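Local coordinates for novel Thermotoga maritima enzyme TM1112 (Thermotoga maritima, PDB 1O5U), which is of unknown function but adopts the cupin fold and is probably an enzyme of the EutQ-like branch of that superfamily, at residues 33-44 and 87-98. Sequence-based numbering, arbitrary orientation. Where two conformers were deposited one is given.
Sequences WPIWEKEVSEFD and RWKVLEPVRKHY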
loop_
_atom_site.group_PDB
_atom_site.type_symbol
_atom_site.label_atom_id
_atom_site.label_comp_id
_atom_site.label_asym_id
_atom_site.label_seq_id
_atom_site.Cartn_x
_atom_site.Cartn_y
_atom_site.Cartn_z
ATOM N N TRP A 33 -10.042 7.312 6.258
ATOM C CA TRP A 33 -10.098 6.088 5.518
ATOM C C TRP A 33 -10.036 4.928 6.499
ATOM O O TRP A 33 -9.321 5.034 7.508
ATOM C CB TRP A 33 -8.921 5.983 4.575
ATOM C CG TRP A 33 -8.856 6.993 3.436
ATOM C CD1 TRP A 33 -9.744 7.926 3.103
ATOM C CD2 TRP A 33 -7.797 7.072 2.471
ATOM N NE1 TRP A 33 -9.312 8.639 2.001
ATOM C CE2 TRP A 33 -8.106 8.131 1.595
ATOM C CE3 TRP A 33 -6.597 6.382 2.300
ATOM C CZ2 TRP A 33 -7.283 8.478 0.515
ATOM C CZ3 TRP A 33 -5.783 6.701 1.209
ATOM C CH2 TRP A 33 -6.118 7.761 0.358
ATOM N N PRO A 34 -10.653 3.792 6.183
ATOM C CA PRO A 34 -10.486 2.587 7.025
ATOM C C PRO A 34 -9.036 2.165 7.220
ATOM O O PRO A 34 -8.175 2.466 6.370
ATOM C CB PRO A 34 -11.223 1.494 6.237
ATOM C CG PRO A 34 -11.339 2.039 4.840
ATOM C CD PRO A 34 -11.466 3.510 4.982
ATOM N N ILE A 35 -8.796 1.411 8.289
ATOM C CA ILE A 35 -7.467 0.972 8.676
ATOM C C ILE A 35 -7.402 -0.537 8.513
ATOM O O ILE A 35 -8.337 -1.256 8.882
ATOM C CB ILE A 35 -7.150 1.404 10.128
ATOM C CG1 ILE A 35 -6.961 2.935 10.207
ATOM C CG2 ILE A 35 -5.809 0.755 10.565
ATOM C CD1 ILE A 35 -6.928 3.516 11.650
ATOM N N TRP A 36 -6.276 -1.004 7.992
ATOM C CA TRP A 36 -5.950 -2.415 7.800
ATOM C C TRP A 36 -4.563 -2.666 8.403
ATOM O O TRP A 36 -3.647 -1.840 8.292
ATOM C CB TRP A 36 -5.911 -2.740 6.332
ATOM C CG TRP A 36 -5.576 -4.155 5.956
ATOM C CD1 TRP A 36 -6.435 -5.169 5.818
ATOM C CD2 TRP A 36 -4.310 -4.640 5.517
ATOM N NE1 TRP A 36 -5.780 -6.292 5.372
ATOM C CE2 TRP A 36 -4.465 -5.992 5.192
ATOM C CE3 TRP A 36 -3.051 -4.074 5.393
ATOM C CZ2 TRP A 36 -3.435 -6.762 4.721
ATOM C CZ3 TRP A 36 -2.017 -4.847 4.949
ATOM C CH2 TRP A 36 -2.219 -6.189 4.610
ATOM N N GLU A 37 -4.422 -3.798 9.075
ATOM C CA GLU A 37 -3.149 -4.194 9.651
ATOM C C GLU A 37 -2.842 -5.637 9.284
ATOM O O GLU A 37 -3.748 -6.465 9.161
ATOM C CB GLU A 37 -3.264 -4.133 11.178
ATOM C CG GLU A 37 -3.394 -2.759 11.725
ATOM C CD GLU A 37 -3.318 -2.771 13.258
ATOM O OE1 GLU A 37 -2.222 -2.925 13.813
ATOM O OE2 GLU A 37 -4.361 -2.649 13.883
ATOM N N LYS A 38 -1.568 -5.966 9.253
ATOM C CA LYS A 38 -1.139 -7.316 8.915
ATOM C C LYS A 38 0.180 -7.591 9.595
ATOM O O LYS A 38 1.093 -6.765 9.581
ATOM C CB LYS A 38 -0.944 -7.477 7.428
ATOM C CG LYS A 38 -0.774 -8.889 6.916
ATOM C CD LYS A 38 -2.049 -9.608 7.053
ATOM C CE LYS A 38 -2.041 -10.880 6.343
ATOM N NZ LYS A 38 -1.215 -11.819 7.050
ATOM N N GLU A 39 0.277 -8.796 10.163
ATOM C CA GLU A 39 1.479 -9.224 10.847
ATOM C C GLU A 39 2.503 -9.683 9.818
ATOM O O GLU A 39 2.175 -9.826 8.661
ATOM C CB GLU A 39 1.138 -10.390 11.796
ATOM C CG GLU A 39 0.842 -11.680 11.054
ATOM C CD GLU A 39 -0.539 -11.764 10.352
ATOM O OE1 GLU A 39 -1.472 -10.906 10.556
ATOM O OE2 GLU A 39 -0.716 -12.789 9.633
ATOM N N VAL A 40 3.732 -9.993 10.249
ATOM C CA VAL A 40 4.750 -10.556 9.345
ATOM C C VAL A 40 4.194 -11.844 8.695
ATOM O O VAL A 40 3.705 -12.742 9.390
ATOM C CB VAL A 40 6.060 -10.831 10.116
ATOM C CG1 VAL A 40 7.036 -11.702 9.325
ATOM C CG2 VAL A 40 6.666 -9.499 10.563
ATOM N N SER A 41 4.292 -11.927 7.375
ATOM C CA SER A 41 3.575 -12.877 6.552
ATOM C C SER A 41 3.945 -12.686 5.088
ATOM O O SER A 41 4.593 -11.693 4.729
ATOM C CB SER A 41 2.059 -12.704 6.721
ATOM O OG SER A 41 1.621 -11.410 6.343
ATOM N N GLU A 42 3.503 -13.617 4.247
ATOM C CA GLU A 42 3.698 -13.548 2.777
ATOM C C GLU A 42 2.490 -14.155 2.102
ATOM O O GLU A 42 2.074 -15.237 2.495
ATOM C CB GLU A 42 4.974 -14.296 2.354
ATOM C CG GLU A 42 5.414 -14.031 0.899
ATOM C CD GLU A 42 6.851 -14.472 0.558
ATOM O OE1 GLU A 42 7.658 -14.845 1.477
ATOM O OE2 GLU A 42 7.199 -14.405 -0.650
ATOM N N PHE A 43 1.897 -13.446 1.134
ATOM C CA PHE A 43 0.614 -13.865 0.543
ATOM C C PHE A 43 0.377 -13.167 -0.775
ATOM O O PHE A 43 0.839 -12.029 -0.971
ATOM C CB PHE A 43 -0.545 -13.530 1.477
ATOM C CG PHE A 43 -0.632 -12.070 1.843
ATOM C CD1 PHE A 43 -1.324 -11.155 1.061
ATOM C CD2 PHE A 43 0.014 -11.592 2.967
ATOM C CE1 PHE A 43 -1.374 -9.812 1.423
ATOM C CE2 PHE A 43 -0.038 -10.266 3.303
ATOM C CZ PHE A 43 -0.717 -9.382 2.550
ATOM N N ASP A 44 -0.349 -13.850 -1.664
ATOM C CA ASP A 44 -0.746 -13.274 -2.953
ATOM C C ASP A 44 -1.922 -12.327 -2.762
ATOM O O ASP A 44 -2.742 -12.537 -1.893
ATOM C CB ASP A 44 -1.131 -14.362 -3.949
ATOM C CG ASP A 44 0.060 -15.160 -4.438
ATOM O OD1 ASP A 44 1.206 -14.707 -4.281
ATOM O OD2 ASP A 44 -0.072 -16.255 -5.019
ATOM N N ARG A 87 2.471 -10.376 -4.989
ATOM C CA ARG A 87 2.688 -11.048 -3.717
ATOM C C ARG A 87 3.244 -10.028 -2.765
ATOM O O ARG A 87 4.153 -9.287 -3.126
ATOM C CB ARG A 87 3.676 -12.178 -3.891
ATOM C CG ARG A 87 3.853 -13.054 -2.653
ATOM C CD ARG A 87 4.291 -14.447 -3.017
ATOM N NE ARG A 87 4.445 -15.329 -1.859
ATOM C CZ ARG A 87 3.499 -16.145 -1.374
ATOM N NH1 ARG A 87 2.306 -16.215 -1.918
ATOM N NH2 ARG A 87 3.766 -16.899 -0.320
ATOM N N TRP A 88 2.642 -9.955 -1.585
ATOM C CA TRP A 88 3.102 -9.164 -0.468
ATOM C C TRP A 88 3.985 -9.984 0.460
ATOM O O TRP A 88 3.622 -11.107 0.842
ATOM C CB TRP A 88 1.902 -8.651 0.359
ATOM C CG TRP A 88 1.247 -7.396 -0.173
ATOM C CD1 TRP A 88 0.854 -7.170 -1.446
ATOM C CD2 TRP A 88 0.897 -6.227 0.571
ATOM N NE1 TRP A 88 0.291 -5.917 -1.548
ATOM C CE2 TRP A 88 0.296 -5.318 -0.324
ATOM C CE3 TRP A 88 0.994 -5.859 1.914
ATOM C CZ2 TRP A 88 -0.119 -4.081 0.064
ATOM C CZ3 TRP A 88 0.545 -4.636 2.294
ATOM C CH2 TRP A 88 0.002 -3.751 1.384
ATOM N N LYS A 89 5.131 -9.425 0.842
ATOM C CA LYS A 89 5.961 -9.987 1.923
ATOM C C LYS A 89 6.089 -8.943 3.001
ATOM O O LYS A 89 6.803 -7.929 2.827
ATOM C CB LYS A 89 7.347 -10.373 1.408
ATOM C CG LYS A 89 8.151 -11.152 2.446
ATOM C CD LYS A 89 9.408 -11.734 1.899
ATOM C CE LYS A 89 10.143 -12.482 3.012
ATOM N NZ LYS A 89 11.508 -12.948 2.604
ATOM N N VAL A 90 5.338 -9.129 4.072
ATOM C CA VAL A 90 5.280 -8.156 5.144
ATOM C C VAL A 90 6.492 -8.436 6.061
ATOM O O VAL A 90 6.584 -9.470 6.699
ATOM C CB VAL A 90 3.995 -8.276 5.957
ATOM C CG1 VAL A 90 4.064 -7.342 7.174
ATOM C CG2 VAL A 90 2.721 -8.015 5.110
ATOM N N LEU A 91 7.461 -7.536 6.063
ATOM C CA LEU A 91 8.699 -7.733 6.804
ATOM C C LEU A 91 8.621 -7.143 8.211
ATOM O O LEU A 91 9.224 -7.682 9.161
ATOM C CB LEU A 91 9.837 -7.051 6.044
ATOM C CG LEU A 91 10.157 -7.621 4.661
ATOM C CD1 LEU A 91 11.163 -6.733 3.986
ATOM C CD2 LEU A 91 10.649 -9.047 4.724
ATOM N N GLU A 92 7.942 -6.008 8.319
ATOM C CA GLU A 92 7.601 -5.413 9.620
ATOM C C GLU A 92 6.109 -5.217 9.664
ATOM O O GLU A 92 5.528 -4.720 8.692
ATOM C CB GLU A 92 8.337 -4.093 9.797
ATOM C CG GLU A 92 9.853 -4.265 9.748
ATOM C CD GLU A 92 10.586 -2.951 9.707
ATOM O OE1 GLU A 92 9.953 -1.887 9.879
ATOM O OE2 GLU A 92 11.814 -3.012 9.475
ATOM N N PRO A 93 5.449 -5.549 10.776
ATOM C CA PRO A 93 3.984 -5.448 10.837
ATOM C C PRO A 93 3.441 -4.139 10.306
ATOM O O PRO A 93 3.902 -3.047 10.699
ATOM C CB PRO A 93 3.686 -5.612 12.329
ATOM C CG PRO A 93 4.802 -6.379 12.817
ATOM C CD PRO A 93 6.012 -6.067 12.035
ATOM N N VAL A 94 2.426 -4.247 9.456
ATOM C CA VAL A 94 1.911 -3.097 8.684
ATOM C C VAL A 94 0.642 -2.589 9.284
ATOM O O VAL A 94 -0.161 -3.387 9.769
ATOM C CB VAL A 94 1.878 -3.315 7.154
ATOM C CG1 VAL A 94 3.236 -3.605 6.677
ATOM C CG2 VAL A 94 0.977 -4.400 6.723
ATOM N N ARG A 95 0.499 -1.258 9.319
ATOM C CA ARG A 95 -0.760 -0.556 9.618
ATOM C C ARG A 95 -0.937 0.508 8.566
ATOM O O ARG A 95 -0.029 1.280 8.292
ATOM C CB ARG A 95 -0.777 0.071 11.001
ATOM C CG ARG A 95 -2.030 0.782 11.322
ATOM C CD ARG A 95 -2.108 1.284 12.759
ATOM N NE ARG A 95 -1.921 0.207 13.706
ATOM C CZ ARG A 95 -1.175 0.258 14.785
ATOM N NH1 ARG A 95 -1.075 -0.819 15.536
ATOM N NH2 ARG A 95 -0.524 1.358 15.131
ATOM N N LYS A 96 -2.099 0.544 7.931
ATOM C CA LYS A 96 -2.323 1.520 6.865
ATOM C C LYS A 96 -3.751 1.985 6.825
ATOM O O LYS A 96 -4.683 1.264 7.283
ATOM C CB LYS A 96 -1.939 0.913 5.513
ATOM C CG LYS A 96 -2.803 -0.173 5.064
ATOM C CD LYS A 96 -2.245 -0.908 3.845
ATOM C CE LYS A 96 -3.397 -1.502 3.043
ATOM N NZ LYS A 96 -2.917 -1.843 1.657
ATOM N N HIS A 97 -3.925 3.201 6.307
ATOM C CA HIS A 97 -5.240 3.707 5.847
ATOM C C HIS A 97 -5.384 3.332 4.363
ATOM O O HIS A 97 -4.387 3.402 3.615
ATOM C CB HIS A 97 -5.316 5.242 6.013
ATOM C CG HIS A 97 -5.559 5.697 7.421
ATOM N ND1 HIS A 97 -6.814 5.687 7.993
ATOM C CD2 HIS A 97 -4.721 6.211 8.357
ATOM C CE1 HIS A 97 -6.736 6.121 9.242
ATOM N NE2 HIS A 97 -5.474 6.459 9.489
ATOM N N TYR A 98 -6.592 2.945 3.921
ATOM C CA TYR A 98 -6.783 2.516 2.531
ATOM C C TYR A 98 -8.093 3.003 1.964
ATOM O O TYR A 98 -9.071 3.162 2.685
ATOM C CB TYR A 98 -6.620 0.990 2.358
ATOM C CG TYR A 98 -7.763 0.215 2.925
ATOM C CD1 TYR A 98 -8.887 -0.089 2.156
ATOM C CD2 TYR A 98 -7.772 -0.153 4.252
ATOM C CE1 TYR A 98 -9.976 -0.786 2.723
ATOM C CE2 TYR A 98 -8.825 -0.843 4.803
ATOM C CZ TYR A 98 -9.920 -1.157 4.064
ATOM O OH TYR A 98 -10.978 -1.837 4.684
HETATM O O HOH W 1 -10.397 -2.515 7.375
HETATM O O HOH W 2 0.084 -4.087 12.787
HETATM O O HOH W 3 10.207 -15.112 0.443
#
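Trp-36, Phe-43 and Trp-88 meet between the two antiparallel sheets of the cupin beta-barrel, where 35-38 pairs with 93-98 in one sheet and 41-44 with 87-90 in the other, both chains turning the same corner. Broad apolar rings suit this inward face, where residues from both sheets meet. Trp-36 and Trp-88 form an offset edge-to-face pair, the edge of Trp-36 toward the face of Trp-88, the six-membered rings at 86°, with CZ3 of each 3.7 Å apart. Chi1 of Trp-36 (179°) carries CG to the side opposite the backbone N, and the indole reaches CG2 of Val-94 and lies against CE of Lys-96, whose NZ is covalently linked to an unidentified ligand, consistent with a pocket there. CB of Trp-88 sits over one face of Phe-43, 3.5 Å from CZ, a CH-pi contact.

The other face, with Glu-37, Arg-95, Glu-42, Asp-44 and Arg-87, holds salt bridges, as suits mostly exposed, long charged chains. Arg-87, extended from CG to NE, makes two: NE to Glu-42 OE2 at 3.1 Å and NH1 to Asp-44 OD1 at 3.0 Å, both near the guanidinium plane. Replacing the arginine by an alanine removes that cation and is likely to leave Glu-42 and Asp-44 without their shared counter-charge. Glu-37 OE1 forms a salt bridge with Arg-95 NH1, which meets it from above the carboxylate plane, and water 2 links this oxygen to Val-94 O.

At the corner, the bent chain of Lys-38 brings NZ to a salt bridge with Glu-39 OE2 and a hydrogen bond with Ser-41 OG. At the far end, Pro-34 CG makes a CH-pi contact over the Tyr-98 ring, while ND1 of His-97 donates to Trp-33 O at 2.6 Å, with that oxygen exactly in the imidazole plane.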